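Local coordinates for hypothetical protein (Parabacteroides merdae, PDB 4OO3) that is a putative oxidoreductase that probably binds a nicotinamide adenine dinucleotide cofactor through its Rossmann-fold domain, its substrate being unknown, at residues 78-81 / 82-86; 391-394 / 395-399; 418-421 / 422-426. All coordinates share one frame; numbering follows the deposited sequence.

Contact 1. Residues 78-81 / 82-86; sequences DYLE and KMLAE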
# COMPACT_ATOMS: atom_id res chain seq x y z
N ASP A 78 26.99 12.60 -3.31
CA ASP A 78 26.47 13.05 -4.59
C ASP A 78 25.76 11.95 -5.38
O ASP A 78 25.75 11.97 -6.61
CB ASP A 78 27.62 13.62 -5.44
CG ASP A 78 28.70 12.58 -5.74
OD1 ASP A 78 28.73 11.51 -5.10
OD2 ASP A 78 29.54 12.85 -6.62
N TYR A 79 25.17 10.98 -4.67
CA TYR A 79 24.53 9.82 -5.31
C TYR A 79 23.48 10.21 -6.36
O TYR A 79 23.49 9.65 -7.47
CB TYR A 79 23.92 8.86 -4.26
CG TYR A 79 22.84 9.47 -3.39
CD1 TYR A 79 21.50 9.43 -3.77
CD2 TYR A 79 23.17 10.10 -2.19
CE1 TYR A 79 20.52 10.00 -2.98
CE2 TYR A 79 22.19 10.68 -1.39
CZ TYR A 79 20.88 10.62 -1.79
OH TYR A 79 19.92 11.19 -1.01
N LEU A 80 22.62 11.18 -6.04
CA LEU A 80 21.55 11.60 -6.96
C LEU A 80 22.13 12.29 -8.18
O LEU A 80 21.76 11.99 -9.31
CB LEU A 80 20.56 12.55 -6.27
CG LEU A 80 19.38 13.02 -7.13
CD1 LEU A 80 18.44 11.87 -7.46
CD2 LEU A 80 18.63 14.13 -6.43
N GLU A 81 23.03 13.23 -7.93
CA GLU A 81 23.77 13.93 -8.97
C GLU A 81 24.46 12.95 -9.94
O GLU A 81 24.40 13.14 -11.16
CB GLU A 81 24.76 14.89 -8.30
CG GLU A 81 25.71 15.66 -9.19
CD GLU A 81 26.62 16.57 -8.38
OE1 GLU A 81 26.09 17.45 -7.66
OE2 GLU A 81 27.86 16.40 -8.45
N LYS A 82 25.07 11.89 -9.40
CA LYS A 82 25.75 10.86 -10.23
C LYS A 82 24.78 10.03 -11.05
O LYS A 82 25.02 9.75 -12.22
CB LYS A 82 26.62 9.92 -9.37
CG LYS A 82 28.04 10.41 -9.14
CD LYS A 82 28.90 10.25 -10.38
CE LYS A 82 30.20 11.04 -10.27
NZ LYS A 82 31.12 10.47 -9.24
N MSE A 83 23.68 9.63 -10.43
CA MSE A 83 22.65 8.86 -11.13
C MSE A 83 22.13 9.60 -12.33
O MSE A 83 22.03 9.05 -13.42
CB MSE A 83 21.49 8.57 -10.18
CG MSE A 83 20.57 7.49 -10.74
SE MSE A 83 18.96 8.35 -11.47
CE MSE A 83 17.97 8.07 -9.81
N LEU A 84 21.80 10.87 -12.13
CA LEU A 84 21.23 11.69 -13.19
C LEU A 84 22.26 11.92 -14.29
O LEU A 84 21.90 11.95 -15.46
CB LEU A 84 20.72 13.02 -12.63
CG LEU A 84 19.53 12.89 -11.68
CD1 LEU A 84 19.28 14.20 -10.93
CD2 LEU A 84 18.29 12.45 -12.43
N ALA A 85 23.52 12.07 -13.90
CA ALA A 85 24.61 12.29 -14.85
C ALA A 85 24.91 11.07 -15.71
O ALA A 85 25.18 11.19 -16.90
CB ALA A 85 25.87 12.71 -14.11
N GLU A 86 24.88 9.90 -15.09
CA GLU A 86 25.27 8.67 -15.77
C GLU A 86 24.13 8.09 -16.59
O GLU A 86 24.38 7.44 -17.60
CB GLU A 86 25.83 7.66 -14.76
CG GLU A 86 27.12 8.15 -14.13
CD GLU A 86 27.77 7.16 -13.19
OE1 GLU A 86 27.12 6.16 -12.77
OE2 GLU A 86 28.95 7.39 -12.86

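Contact 2. Residues 391-394 / 395-399; sequences YRVG and HEAHF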
# COMPACT_ATOMS: atom_id res chain seq x y z
N TYR A 391 -5.51 -19.75 -2.41
CA TYR A 391 -5.60 -18.31 -2.68
C TYR A 391 -4.83 -17.43 -1.67
O TYR A 391 -4.65 -16.24 -1.91
CB TYR A 391 -7.05 -17.85 -2.70
CG TYR A 391 -7.85 -18.39 -3.86
CD1 TYR A 391 -7.76 -17.81 -5.13
CD2 TYR A 391 -8.73 -19.46 -3.70
CE1 TYR A 391 -8.50 -18.29 -6.19
CE2 TYR A 391 -9.48 -19.94 -4.76
CZ TYR A 391 -9.36 -19.35 -6.00
OH TYR A 391 -10.10 -19.84 -7.06
N ARG A 392 -4.40 -18.01 -0.55
CA ARG A 392 -3.65 -17.26 0.47
C ARG A 392 -2.18 -17.19 0.07
O ARG A 392 -1.31 -17.72 0.75
CB ARG A 392 -3.79 -17.92 1.85
CG ARG A 392 -5.23 -18.11 2.30
CD ARG A 392 -5.96 -16.79 2.47
NE ARG A 392 -7.32 -17.00 2.96
CZ ARG A 392 -8.08 -16.07 3.53
NH1 ARG A 392 -7.63 -14.82 3.69
NH2 ARG A 392 -9.30 -16.38 3.94
N VAL A 393 -1.92 -16.50 -1.03
CA VAL A 393 -0.59 -16.49 -1.63
C VAL A 393 0.41 -15.62 -0.89
O VAL A 393 1.61 -15.77 -1.10
CB VAL A 393 -0.64 -16.04 -3.12
CG1 VAL A 393 -1.34 -17.11 -3.96
CG2 VAL A 393 -1.32 -14.68 -3.28
N GLY A 394 -0.06 -14.72 -0.03
CA GLY A 394 0.83 -13.93 0.83
C GLY A 394 1.32 -12.62 0.22
O GLY A 394 1.18 -12.38 -0.98
N HIS A 395 1.93 -11.79 1.07
CA HIS A 395 2.33 -10.44 0.68
C HIS A 395 3.32 -10.35 -0.49
O HIS A 395 3.14 -9.53 -1.40
CB HIS A 395 2.93 -9.70 1.87
CG HIS A 395 3.42 -8.33 1.53
ND1 HIS A 395 2.57 -7.32 1.17
CD2 HIS A 395 4.67 -7.83 1.44
CE1 HIS A 395 3.27 -6.23 0.89
NE2 HIS A 395 4.55 -6.51 1.06
N GLU A 396 4.37 -11.16 -0.46
CA GLU A 396 5.40 -11.10 -1.49
C GLU A 396 4.84 -11.44 -2.87
O GLU A 396 5.18 -10.78 -3.85
CB GLU A 396 6.56 -12.03 -1.14
CG GLU A 396 7.29 -11.57 0.11
CD GLU A 396 8.58 -12.32 0.34
OE1 GLU A 396 8.77 -13.39 -0.26
OE2 GLU A 396 9.40 -11.82 1.13
N ALA A 397 3.97 -12.44 -2.93
CA ALA A 397 3.26 -12.77 -4.17
C ALA A 397 2.38 -11.61 -4.63
O ALA A 397 2.30 -11.33 -5.83
CB ALA A 397 2.42 -14.02 -3.98
N HIS A 398 1.74 -10.91 -3.69
CA HIS A 398 0.95 -9.73 -4.04
C HIS A 398 1.83 -8.64 -4.63
O HIS A 398 1.41 -7.94 -5.56
CB HIS A 398 0.19 -9.15 -2.83
CG HIS A 398 -0.79 -10.11 -2.22
ND1 HIS A 398 -1.03 -10.16 -0.86
CD2 HIS A 398 -1.58 -11.05 -2.78
CE1 HIS A 398 -1.92 -11.10 -0.61
NE2 HIS A 398 -2.27 -11.65 -1.76
N PHE A 399 3.03 -8.49 -4.08
CA PHE A 399 3.99 -7.48 -4.53
C PHE A 399 4.51 -7.82 -5.93
O PHE A 399 4.65 -6.94 -6.78
CB PHE A 399 5.13 -7.39 -3.53
CG PHE A 399 6.04 -6.21 -3.72
CD1 PHE A 399 7.07 -6.25 -4.65
CD2 PHE A 399 5.89 -5.07 -2.94
CE1 PHE A 399 7.92 -5.17 -4.82
CE2 PHE A 399 6.73 -3.99 -3.10
CZ PHE A 399 7.75 -4.04 -4.04
O HOH W 1 -4.50 -13.40 -1.24
O HOH W 2 3.83 -14.48 -0.69

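Contact 3. Residues 418-421 / 422-426; sequences WEVP and NMLAK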
# COMPACT_ATOMS: atom_id res chain seq x y z
N TRP A 418 -7.97 5.03 -15.60
CA TRP A 418 -8.31 5.44 -14.24
C TRP A 418 -7.11 5.57 -13.29
O TRP A 418 -7.22 6.23 -12.26
CB TRP A 418 -9.36 4.48 -13.64
CG TRP A 418 -8.99 3.03 -13.75
CD1 TRP A 418 -9.32 2.17 -14.77
CD2 TRP A 418 -8.20 2.26 -12.83
NE1 TRP A 418 -8.79 0.93 -14.53
CE2 TRP A 418 -8.11 0.95 -13.34
CE3 TRP A 418 -7.57 2.55 -11.61
CZ2 TRP A 418 -7.41 -0.07 -12.69
CZ3 TRP A 418 -6.88 1.54 -10.96
CH2 TRP A 418 -6.81 0.24 -11.50
N GLU A 419 -5.97 4.98 -13.64
CA GLU A 419 -4.85 4.83 -12.69
C GLU A 419 -4.23 6.15 -12.21
O GLU A 419 -4.12 6.37 -11.01
CB GLU A 419 -3.77 3.90 -13.25
CG GLU A 419 -4.10 2.41 -13.08
CD GLU A 419 -3.66 1.85 -11.73
OE1 GLU A 419 -3.53 2.61 -10.75
OE2 GLU A 419 -3.43 0.62 -11.65
N VAL A 420 -3.82 7.02 -13.13
CA VAL A 420 -3.19 8.27 -12.74
C VAL A 420 -4.16 9.19 -12.01
O VAL A 420 -3.87 9.61 -10.88
CB VAL A 420 -2.55 9.00 -13.95
CG1 VAL A 420 -2.12 10.42 -13.57
CG2 VAL A 420 -1.37 8.20 -14.47
N PRO A 421 -5.33 9.47 -12.60
CA PRO A 421 -6.26 10.33 -11.85
C PRO A 421 -6.61 9.77 -10.46
O PRO A 421 -6.74 10.54 -9.52
CB PRO A 421 -7.49 10.43 -12.76
CG PRO A 421 -7.32 9.39 -13.81
CD PRO A 421 -5.86 9.10 -13.93
N ASN A 422 -6.75 8.45 -10.34
CA ASN A 422 -7.09 7.83 -9.05
C ASN A 422 -5.94 7.77 -8.04
O ASN A 422 -6.20 7.82 -6.83
CB ASN A 422 -7.70 6.45 -9.25
CG ASN A 422 -9.04 6.51 -9.98
OD1 ASN A 422 -9.51 7.59 -10.35
ND2 ASN A 422 -9.65 5.36 -10.19
N MSE A 423 -4.70 7.68 -8.52
CA MSE A 423 -3.53 7.83 -7.64
C MSE A 423 -3.54 9.24 -7.08
O MSE A 423 -3.37 9.45 -5.87
CB MSE A 423 -2.21 7.54 -8.36
CG MSE A 423 -1.99 6.04 -8.55
SE MSE A 423 -0.22 5.66 -9.31
CE MSE A 423 -0.56 6.03 -11.21
N LEU A 424 -3.78 10.22 -7.94
CA LEU A 424 -3.89 11.61 -7.50
C LEU A 424 -5.05 11.83 -6.53
O LEU A 424 -4.88 12.51 -5.52
CB LEU A 424 -4.03 12.55 -8.69
CG LEU A 424 -2.75 12.79 -9.49
CD1 LEU A 424 -3.07 13.64 -10.71
CD2 LEU A 424 -1.68 13.44 -8.62
N ALA A 425 -6.23 11.26 -6.81
CA ALA A 425 -7.37 11.40 -5.89
C ALA A 425 -7.04 10.80 -4.53
O ALA A 425 -7.41 11.36 -3.50
CB ALA A 425 -8.62 10.75 -6.47
N LYS A 426 -6.32 9.69 -4.56
CA LYS A 426 -5.91 8.98 -3.36
C LYS A 426 -5.03 9.87 -2.51
O LYS A 426 -5.29 10.06 -1.32
CB LYS A 426 -5.15 7.73 -3.77
CG LYS A 426 -4.76 6.80 -2.64
CD LYS A 426 -3.40 6.15 -2.89
CE LYS A 426 -3.30 5.48 -4.24
NZ LYS A 426 -1.96 4.94 -4.54

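Contact 1. Residues 78-81 / 82-86
Lys82 lies back over Asp78, one helical turn earlier, and its side chain can be followed atom by atom as it slants across that residue. Lys82 CB rests against backbone oxygens, 3.5 Å from Asp78 O. Lys82 CG reaches the carboxylate, 3.8 Å from Asp78 OD2. The chain then bends at chi2 (-75°) and again at chi4, which brings CE and the ammonium round to the same oxygen instead of running on past it. Lys82 NZ ends 3.9 Å from Asp78 OD2, a long salt bridge, and is also weakly hydrogen-bonded to the hydroxyl of Tyr74. That hydroxyl is the firmer partner of Asp78 as well, through OD1, so the two charges share one phenol. A leucine in place of Lys82 would probably leave Asp78 OD2 without this opposite charge and remove the weak bond to the Tyr74 hydroxyl.

Asp78 stands at the N-cap of helix 79-86, the short helix that leads from strand 70-75 to strand 91-94 of the parallel Rossmann sheet. Its carboxylate makes no capping bond; instead its carbonyl opens the i to i+4 series, accepting from Lys82 N at 2.9 Å. Tyr79 O, Leu80 O and Glu81 O follow, taking the amides of Met83, Leu84 and Ala85.

On the apolar side of the helix, Leu80 has its CG anti to the backbone N (chi1 -178°). From there Leu80 CG meets Leu84 CD1 at 4.0 Å, the two side chains slanting across each other, while Leu80 CD1 only grazes the selenomethionine methyl, 4.5 Å from Met83 CE. Met83 is buried against Ile15 and Leu17 of the central strand 14-17, and Leu84 leans on Lys107 of helix 98-110.

Contact 2. Residues 391-394 / 395-399
Gly394 O sits over the imidazole of His398, 3.1 Å above the ring plane and over its centre, while also accepting the backbone N-H of that residue. This His398 N to Gly394 O bond, 3.1 Å long, closes the first turn of helix 395-412, with Gly394 at the N-cap. The ring reaches the carbonyl because chi1 of -61° lays CG beside the backbone N. Val393 fills in next to it: Val393 CG2 comes obliquely to within 3.5 Å of His398 NE2, and Val393 CB packs on Ala397 CB at 3.8 Å. Glycine suits the cap, since at its backbone angles a CB would jam against the preceding carbonyl.

Away from this close packing, water makes the links. One molecule donates a hydrogen bond to Val393 O and accepts from Ala397 N at 3.0 Å, bridging loop and first turn. Another, in plane at the edge of the His398 ring, has its oxygen 2.9 Å from His398 NE2 and donates to Tyr391 O. The imidazole is thus tied by water to the loop leaving strand 382-386, and the carbonyl on its face together with the water at NE2 probably helps to fix its orientation.

Contact 3. Residues 418-421 / 422-426
Asn422 begins helix-type bonding to the preceding residues by donating its backbone N to Trp418 O at 3.0 Å. Its amide group is swung back over that same carbonyl: with CG beside the backbone N (chi1 -65°), Asn422 CG lies 2.9 Å from Trp418 O, a tight approach. Asn422 ND2 continues to the tryptophan, 3.6 Å from Trp418 CB. The two side chains cross at about a right angle, the amide plane inclined 37° to the indole. What holds the amide in this rotation is the loop between helices 220-231 and 239-242, where OD1 accepts from Ile237 N and ND2 donates to Gln235 O.

Met423, a selenomethionine, comes next. Its N donates to Glu419 O at 2.9 Å, and its chain, bent at chi3 (-80°), curls back over the preceding turn and sets Met423 CE 4.0 Å from Val420 CG2. Glu419 OE2 pairs with Arg152 and with the hydroxyl of Tyr146, outside the two segments. Here the first turns of helix 419-439, in the C-terminal part of the chain, lie against the last strand of the Rossmann sheet, 145-147, and against helix 125-140, whose Phe135 is touched by Val420, Met423 and Leu424.

Leu424 N donates to Val420 O, and Leu424 CG settles 3.6 Å from that oxygen. Ala425 N donates to Pro421 O, and its methyl leans on Ile237 and on Gln228 of helix 220-231. Lys426 turns its ammonium to Asp147, a salt bridge to the end of strand 145-147.

In the fold
All three contacts lie at the start of a helix, but in different settings. Contact 1, with its single buried residue, is a surface contact on the Rossmann part, its centre about 28 Å from the centre of the chain; contacts 2 and 3 belong to the C-terminal oxidoreductase domain, their centres about 13 and 14 Å from that point. Contact 2 is still a surface contact, with two waters bridging loop and helix besides its direct bond, whereas contact 3 is partly buried, its polar side chains paired with other protein groups. Contacts 2 and 3 stand on successive helices, 395-412 and 419-439, their nearest atoms about 12 Å apart. Contact 1 touches neither, yet contact 3 reaches its sheet through strand 145-147.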